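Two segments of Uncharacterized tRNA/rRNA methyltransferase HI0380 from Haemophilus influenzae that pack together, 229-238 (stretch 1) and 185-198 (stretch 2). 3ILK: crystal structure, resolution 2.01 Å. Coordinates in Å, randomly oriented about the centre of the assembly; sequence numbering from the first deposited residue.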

# COMPACT_ATOMS: atom_id res chain seq x y z
N MSE A 229 -12.62 -18.39 25.55
CA MSE A 229 -11.33 -18.51 26.26
C MSE A 229 -11.56 -18.71 27.79
O MSE A 229 -10.98 -19.60 28.39
CB MSE A 229 -10.42 -17.31 25.96
CG MSE A 229 -10.10 -17.17 24.45
SE MSE A 229 -9.37 -15.45 23.83
CE MSE A 229 -7.46 -15.88 23.98
N LEU A 230 -12.41 -17.90 28.40
CA LEU A 230 -12.73 -18.09 29.84
C LEU A 230 -13.24 -19.49 30.21
O LEU A 230 -12.90 -20.02 31.28
CB LEU A 230 -13.70 -17.02 30.33
CG LEU A 230 -13.20 -15.59 30.27
CD1 LEU A 230 -14.37 -14.64 30.55
CD2 LEU A 230 -12.06 -15.34 31.23
N SER A 231 -14.06 -20.06 29.32
CA SER A 231 -14.54 -21.43 29.47
C SER A 231 -13.40 -22.41 29.30
O SER A 231 -13.31 -23.40 30.03
CB SER A 231 -15.64 -21.72 28.47
OG SER A 231 -16.63 -20.70 28.60
N ALA A 232 -12.52 -22.12 28.36
CA ALA A 232 -11.34 -22.95 28.17
C ALA A 232 -10.49 -23.00 29.46
O ALA A 232 -10.19 -24.08 29.96
CB ALA A 232 -10.55 -22.50 26.97
N VAL A 233 -10.15 -21.84 30.02
CA VAL A 233 -9.46 -21.72 31.32
C VAL A 233 -10.25 -22.39 32.49
O VAL A 233 -9.65 -23.08 33.33
CB VAL A 233 -9.15 -20.22 31.66
CG1 VAL A 233 -8.42 -20.08 33.01
CG2 VAL A 233 -8.30 -19.59 30.56
N GLU A 234 -11.57 -22.19 32.52
CA GLU A 234 -12.42 -22.78 33.55
C GLU A 234 -12.35 -24.30 33.60
O GLU A 234 -12.18 -24.88 34.68
CB GLU A 234 -13.88 -22.32 33.40
CG GLU A 234 -14.75 -22.76 34.58
CD GLU A 234 -16.16 -22.18 34.58
OE1 GLU A 234 -16.76 -21.94 33.50
OE2 GLU A 234 -16.69 -21.99 35.69
N LYS A 235 -12.49 -24.94 32.44
CA LYS A 235 -12.36 -26.39 32.31
C LYS A 235 -11.05 -26.89 32.94
O LYS A 235 -11.05 -27.88 33.67
CB LYS A 235 -12.45 -26.82 30.84
CG LYS A 235 -13.82 -26.55 30.19
CD LYS A 235 -13.91 -26.97 28.70
CE LYS A 235 -13.24 -25.97 27.74
NZ LYS A 235 -11.76 -26.30 27.55
N ARG A 236 -9.96 -26.17 32.67
CA ARG A 236 -8.65 -26.50 33.25
C ARG A 236 -8.60 -26.38 34.78
O ARG A 236 -8.10 -27.28 35.46
CB ARG A 236 -7.55 -25.65 32.61
CG ARG A 236 -6.62 -26.37 31.63
CD ARG A 236 -6.19 -27.74 32.09
NE ARG A 236 -4.76 -27.95 31.85
CZ ARG A 236 -4.21 -28.12 30.66
NH1 ARG A 236 -4.96 -28.14 29.55
NH2 ARG A 236 -2.89 -28.29 30.57
N ILE A 237 -9.08 -25.25 35.31
CA ILE A 237 -9.24 -25.03 36.76
C ILE A 237 -10.03 -26.19 37.38
O ILE A 237 -9.62 -26.76 38.40
CB ILE A 237 -10.00 -23.70 37.10
CG1 ILE A 237 -9.23 -22.47 36.62
CG2 ILE A 237 -10.29 -23.60 38.61
CD1 ILE A 237 -10.05 -21.17 36.67
N ASP A 238 -11.15 -26.53 36.74
CA ASP A 238 -12.08 -27.53 37.25
C ASP A 238 -11.51 -28.94 37.17
O ASP A 238 -12.06 -29.88 37.77
CB ASP A 238 -13.43 -27.43 36.52
CG ASP A 238 -14.19 -26.16 36.87
OD1 ASP A 238 -14.15 -25.73 38.05
OD2 ASP A 238 -14.84 -25.58 35.97
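Stretch 2 185-198: YFFDYTERIYQSLG

Stretch 2 enters already helical at Y185 and lies alongside the helix of stretch 1 with the two N-to-C directions 30° apart, the axes approaching to 10.4 Å. The register runs the same way in both: L230 lies nearest T190 (CA to CA 6.7 Å), E234 nearest I193 (CA to CA 6.8 Å) and I237 nearest L197 (CA to CA 7.9 Å). Within each helix the backbone amides are paired i to i+4, as in Y189 N to Y185 O at 3.0 Å and E234 N to L230 O at 2.8 Å. At G198 the chain leaves helical geometry with positive phi, and G198 N makes only weak hydrogen bonds, to Y194 O (3.4 Å) and Q195 O (3.3 Å).

E234 carries the polar part of the contact, using both carboxylate oxygens. Its OE1 accepts a hydrogen bond from Y189 OH at 2.7 Å, while OE2 forms a salt bridge with R192 NH2 at 3.0 Å; all-trans chi1 and chi2 extend the side chain to reach both donors. S231 OG also lies 3.0 Å from Y189 OH. T190 OG1 donates to F186 O within its own helix (2.8 Å), which places its proton; the same oxygen lies 3.4 Å from L230 CD1.

The remainder is apolar and interlocked. L230 fits into the hole formed by F186, Y189, T190 and I193: its CB lies over one face of the Y189 ring, 3.8 Å from the centroid, while CD1 reaches F186 CE1 (3.5 Å) and CD2 meets the edge of the Y194 ring at CE2 (3.7 Å). Reciprocally, I193 enters among L230, V233, E234 and I237, with its CG2 3.8 Å from V233 CG1 and its CD1 3.7 Å from I237 CD1. Further along, I237 CD1 also packs against L197 CD1 at 3.7 Å.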

# COMPACT_ATOMS: atom_id res chain seq x y z
N TYR A 185 -22.07 -9.84 31.95
CA TYR A 185 -21.87 -11.23 32.34
C TYR A 185 -20.40 -11.58 32.15
O TYR A 185 -19.80 -12.23 33.01
CB TYR A 185 -22.73 -12.18 31.50
CG TYR A 185 -22.56 -13.62 31.92
CD1 TYR A 185 -23.52 -14.21 32.73
CD2 TYR A 185 -21.41 -14.39 31.53
CE1 TYR A 185 -23.41 -15.50 33.16
CE2 TYR A 185 -21.28 -15.70 31.95
CZ TYR A 185 -22.30 -16.24 32.77
OH TYR A 185 -22.29 -17.53 33.23
N PHE A 186 -19.84 -11.12 31.03
CA PHE A 186 -18.41 -11.39 30.64
C PHE A 186 -17.43 -10.82 31.66
O PHE A 186 -16.32 -11.34 31.84
CB PHE A 186 -18.11 -10.74 29.29
CG PHE A 186 -16.60 -10.70 28.91
CD1 PHE A 186 -15.88 -11.85 28.82
CD2 PHE A 186 -15.94 -9.48 28.67
CE1 PHE A 186 -14.52 -11.83 28.47
CE2 PHE A 186 -14.60 -9.44 28.36
CZ PHE A 186 -13.89 -10.61 28.23
N PHE A 187 -17.79 -9.70 32.28
CA PHE A 187 -16.88 -9.07 33.24
C PHE A 187 -16.90 -9.86 34.54
O PHE A 187 -15.85 -10.23 35.03
CB PHE A 187 -17.19 -7.58 33.47
CG PHE A 187 -17.00 -6.71 32.26
CD1 PHE A 187 -15.80 -6.76 31.52
CD2 PHE A 187 -17.98 -5.81 31.89
CE1 PHE A 187 -15.62 -5.95 30.40
CE2 PHE A 187 -17.82 -4.99 30.78
CZ PHE A 187 -16.65 -5.07 30.02
N ASP A 188 -18.09 -10.15 35.08
CA ASP A 188 -18.18 -11.04 36.25
C ASP A 188 -17.49 -12.39 36.05
O ASP A 188 -16.86 -12.91 36.97
CB ASP A 188 -19.65 -11.21 36.67
CG ASP A 188 -20.29 -9.88 36.97
OD1 ASP A 188 -21.48 -9.81 37.42
OD2 ASP A 188 -19.56 -8.88 36.76
N TYR A 189 -17.59 -12.94 34.84
CA TYR A 189 -16.96 -14.20 34.49
C TYR A 189 -15.41 -14.08 34.48
O TYR A 189 -14.74 -14.90 35.09
CB TYR A 189 -17.51 -14.69 33.14
CG TYR A 189 -17.19 -16.14 32.72
CD1 TYR A 189 -16.71 -17.09 33.63
CD2 TYR A 189 -17.43 -16.56 31.40
CE1 TYR A 189 -16.49 -18.40 33.26
CE2 TYR A 189 -17.17 -17.88 30.99
CZ TYR A 189 -16.70 -18.80 31.92
OH TYR A 189 -16.46 -20.10 31.54
N THR A 190 -14.86 -13.08 33.79
CA THR A 190 -13.43 -12.73 33.86
C THR A 190 -12.97 -12.59 35.34
O THR A 190 -11.96 -13.19 35.74
CB THR A 190 -13.14 -11.41 33.10
OG1 THR A 190 -13.51 -11.55 31.72
CG2 THR A 190 -11.66 -11.01 33.21
N GLU A 191 -13.72 -11.82 36.13
CA GLU A 191 -13.39 -11.59 37.55
C GLU A 191 -13.31 -12.88 38.36
O GLU A 191 -12.27 -13.18 38.95
CB GLU A 191 -14.42 -10.72 38.25
CG GLU A 191 -14.86 -9.47 37.52
CD GLU A 191 -15.78 -8.61 38.37
OE1 GLU A 191 -15.59 -8.57 39.62
OE2 GLU A 191 -16.69 -7.97 37.79
N ARG A 192 -14.44 -13.59 38.42
CA ARG A 192 -14.49 -14.90 39.07
C ARG A 192 -13.30 -15.81 38.69
O ARG A 192 -12.62 -16.35 39.56
CB ARG A 192 -15.82 -15.61 38.79
CG ARG A 192 -15.88 -16.96 39.51
CD ARG A 192 -17.21 -17.66 39.39
NE ARG A 192 -17.22 -18.60 38.26
CZ ARG A 192 -18.03 -18.47 37.22
NH1 ARG A 192 -18.88 -17.46 37.16
NH2 ARG A 192 -17.99 -19.37 36.24
N ILE A 193 -13.06 -15.96 37.39
CA ILE A 193 -12.00 -16.86 36.91
C ILE A 193 -10.61 -16.40 37.37
O ILE A 193 -9.80 -17.20 37.87
CB ILE A 193 -12.08 -17.07 35.36
CG1 ILE A 193 -13.26 -18.00 34.99
CG2 ILE A 193 -10.74 -17.56 34.76
CD1 ILE A 193 -13.18 -19.43 35.59
N TYR A 194 -10.35 -15.11 37.22
CA TYR A 194 -9.04 -14.58 37.55
C TYR A 194 -8.81 -14.37 39.05
O TYR A 194 -7.66 -14.30 39.50
CB TYR A 194 -8.70 -13.38 36.66
CG TYR A 194 -8.33 -13.87 35.28
CD1 TYR A 194 -7.00 -14.17 34.95
CD2 TYR A 194 -9.31 -14.09 34.30
CE1 TYR A 194 -6.66 -14.66 33.69
CE2 TYR A 194 -8.97 -14.59 33.04
CZ TYR A 194 -7.64 -14.86 32.74
OH TYR A 194 -7.32 -15.34 31.50
N GLN A 195 -9.90 -14.32 39.81
CA GLN A 195 -9.83 -14.42 41.26
C GLN A 195 -9.60 -15.87 41.68
O GLN A 195 -8.95 -16.14 42.69
CB GLN A 195 -11.11 -13.91 41.91
CG GLN A 195 -11.21 -12.41 41.96
CD GLN A 195 -12.10 -11.94 43.07
OE1 GLN A 195 -13.33 -12.03 42.99
NE2 GLN A 195 -11.49 -11.43 44.14
N SER A 196 -10.17 -16.80 40.91
CA SER A 196 -10.02 -18.22 41.16
C SER A 196 -8.55 -18.59 40.98
O SER A 196 -8.01 -19.41 41.73
CB SER A 196 -10.90 -19.02 40.19
OG SER A 196 -10.93 -20.39 40.52
N LEU A 197 -7.91 -17.98 40.00
CA LEU A 197 -6.48 -18.20 39.73
C LEU A 197 -5.57 -17.68 40.84
O LEU A 197 -4.53 -18.28 41.12
CB LEU A 197 -6.08 -17.57 38.38
CG LEU A 197 -6.02 -18.43 37.11
CD1 LEU A 197 -6.66 -19.80 37.27
CD2 LEU A 197 -6.62 -17.67 35.93
N GLY A 198 -5.96 -16.57 41.45
CA GLY A 198 -5.14 -15.90 42.46
C GLY A 198 -4.40 -14.72 41.86
O GLY A 198 -3.40 -14.27 42.40